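Local coordinates for protein putative amidohydrolase (Unidentified, PDB 3MKV) that is a prolidase of the amidohydrolase superfamily with two zinc ions, and so probably hydrolyses dipeptides that end in proline, at residues I27-G32 with A376-L381. Numbering follows the deposited sequence.
Sequences ILIEDG and AHADVL
Gly32 and Ala378 carry the polar part of this contact. The backbone N of Ala378 donates to Gly32 O at 2.7 Å. The bond is nearly straight at hydrogen (168°). The donor lies 32° off the carbonyl plane. The C=O...N angle is 139°. Gly32 closes the turn between strands 25-30 and 33-38. Its backbone angles would press a side chain against the carbonyl O of Asp31, which calls for glycine. Ala378 is the centre of an inverse gamma turn, in which Asp379 N makes a weak bond to His377 O. Two residues earlier, Ala376 also pairs through its backbone with Ile34 of strand 33-38, just past the turn.

The apolar part is small. The methyl of Ala378 points toward the strand and meets Ile29 CG2 at 3.6 Å. Ile29 CG1 is also near that methyl, at 3.9 Å. CG2 sits anti to the backbone N and CG1 anti to the carbonyl carbon, which turns both branches to Ala378. Met405 of strand 403-406 touches Ile29, Ala378 and Val380, and so bridges the two segments. Phe6, Phe8 and Ile34 also touch Ile29.

The polar ends of Asp379 and His377 find their partners outside the two segments. Asp379 forms a salt bridge with Arg128 and accepts from Asp407 N. His377 ND1 bonds to Lys368 O, and its ring meets Phe33.

The contact joins the small N-terminal beta sheet to the segment leading into strand 380-383. Its centre lies about 22 Å from the centre of the chain. One backbone bond and the methyl of Ala378 against two branches of Ile29 imply plain structural packing: a single near-straight bond joins the hairpin turn to the loop before strand 380-383, while Met405 completes the apolar packing beside it.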
loop_
_atom_site.group_PDB
_atom_site.type_symbol
_atom_site.label_atom_id
_atom_site.label_comp_id
_atom_site.label_asym_id
_atom_site.label_seq_id
_atom_site.Cartn_x
_atom_site.Cartn_y
_atom_site.Cartn_z
ATOM N N ILE A 27 -30.970 12.463 -54.902
ATOM C CA ILE A 27 -29.852 12.622 -53.983
ATOM C C ILE A 27 -28.612 11.909 -54.504
ATOM O O ILE A 27 -28.664 10.743 -54.885
ATOM C CB ILE A 27 -30.209 12.104 -52.573
ATOM C CG1 ILE A 27 -31.651 12.475 -52.215
ATOM C CG2 ILE A 27 -29.244 12.666 -51.541
ATOM C CD1 ILE A 27 -32.231 11.649 -51.094
ATOM N N LEU A 28 -27.496 12.626 -54.534
ATOM C CA LEU A 28 -26.249 12.068 -55.034
ATOM C C LEU A 28 -25.290 11.770 -53.888
ATOM O O LEU A 28 -24.771 12.681 -53.248
ATOM C CB LEU A 28 -25.594 13.023 -56.026
ATOM C CG LEU A 28 -24.254 12.568 -56.613
ATOM C CD1 LEU A 28 -24.435 11.356 -57.520
ATOM C CD2 LEU A 28 -23.596 13.710 -57.364
ATOM N N ILE A 29 -25.070 10.485 -53.633
ATOM C CA ILE A 29 -24.150 10.049 -52.598
ATOM C C ILE A 29 -22.883 9.501 -53.221
ATOM O O ILE A 29 -22.943 8.675 -54.129
ATOM C CB ILE A 29 -24.769 8.934 -51.738
ATOM C CG1 ILE A 29 -25.860 9.515 -50.842
ATOM C CG2 ILE A 29 -23.688 8.217 -50.924
ATOM C CD1 ILE A 29 -26.876 10.300 -51.614
ATOM N N GLU A 30 -21.737 9.955 -52.731
ATOM C CA GLU A 30 -20.477 9.352 -53.140
ATOM C C GLU A 30 -19.390 9.513 -52.083
ATOM O O GLU A 30 -19.176 10.606 -51.551
ATOM C CB GLU A 30 -20.020 9.908 -54.487
ATOM C CG GLU A 30 -19.577 11.348 -54.441
ATOM C CD GLU A 30 -19.355 11.911 -55.825
ATOM O OE1 GLU A 30 -20.320 11.930 -56.621
ATOM O OE2 GLU A 30 -18.216 12.336 -56.114
ATOM N N ASP A 31 -18.719 8.406 -51.781
ATOM C CA ASP A 31 -17.641 8.391 -50.793
ATOM C C ASP A 31 -18.065 8.863 -49.400
ATOM O O ASP A 31 -17.393 9.690 -48.777
ATOM C CB ASP A 31 -16.447 9.208 -51.286
ATOM C CG ASP A 31 -15.638 8.477 -52.335
ATOM O OD1 ASP A 31 -14.706 9.093 -52.890
ATOM O OD2 ASP A 31 -15.929 7.289 -52.604
ATOM N N GLY A 32 -19.187 8.335 -48.923
ATOM C CA GLY A 32 -19.621 8.583 -47.558
ATOM C C GLY A 32 -20.467 9.821 -47.337
ATOM O O GLY A 32 -21.088 9.964 -46.289
ATOM N N ALA A 376 -23.039 16.529 -45.929
ATOM C CA ALA A 376 -23.421 15.751 -44.750
ATOM C C ALA A 376 -23.051 14.279 -44.901
ATOM O O ALA A 376 -22.731 13.816 -45.997
ATOM C CB ALA A 376 -24.930 15.887 -44.488
ATOM N N HIS A 377 -23.098 13.539 -43.802
ATOM C CA HIS A 377 -22.811 12.105 -43.862
ATOM C C HIS A 377 -23.938 11.378 -44.585
ATOM O O HIS A 377 -25.116 11.647 -44.341
ATOM C CB HIS A 377 -22.607 11.512 -42.462
ATOM C CG HIS A 377 -21.315 11.913 -41.824
ATOM N ND1 HIS A 377 -21.225 12.926 -40.893
ATOM C CD2 HIS A 377 -20.056 11.442 -41.990
ATOM C CE1 HIS A 377 -19.967 13.064 -40.515
ATOM N NE2 HIS A 377 -19.238 12.173 -41.162
ATOM N N ALA A 378 -23.572 10.469 -45.482
ATOM C CA ALA A 378 -24.562 9.683 -46.198
ATOM C C ALA A 378 -25.096 8.598 -45.276
ATOM O O ALA A 378 -24.850 7.403 -45.481
ATOM C CB ALA A 378 -23.978 9.083 -47.469
ATOM N N ASP A 379 -25.799 9.045 -44.239
ATOM C CA ASP A 379 -26.591 8.177 -43.382
ATOM C C ASP A 379 -28.024 8.353 -43.842
ATOM O O ASP A 379 -28.650 9.380 -43.567
ATOM C CB ASP A 379 -26.473 8.601 -41.911
ATOM C CG ASP A 379 -25.048 8.492 -41.368
ATOM O OD1 ASP A 379 -24.103 8.193 -42.142
ATOM O OD2 ASP A 379 -24.878 8.705 -40.147
ATOM N N VAL A 380 -28.535 7.367 -44.572
ATOM C CA VAL A 380 -29.841 7.501 -45.212
ATOM C C VAL A 380 -30.734 6.309 -44.936
ATOM O O VAL A 380 -30.274 5.174 -44.899
ATOM C CB VAL A 380 -29.707 7.642 -46.750
ATOM C CG1 VAL A 380 -31.065 7.869 -47.377
ATOM C CG2 VAL A 380 -28.765 8.774 -47.104
ATOM N N LEU A 381 -32.017 6.576 -44.747
ATOM C CA LEU A 381 -33.012 5.517 -44.636
ATOM C C LEU A 381 -34.012 5.590 -45.791
ATOM O O LEU A 381 -34.264 6.664 -46.353
ATOM C CB LEU A 381 -33.785 5.629 -43.321
ATOM C CG LEU A 381 -33.025 5.694 -42.003
ATOM C CD1 LEU A 381 -34.005 5.468 -40.837
ATOM C CD2 LEU A 381 -31.902 4.661 -41.992
#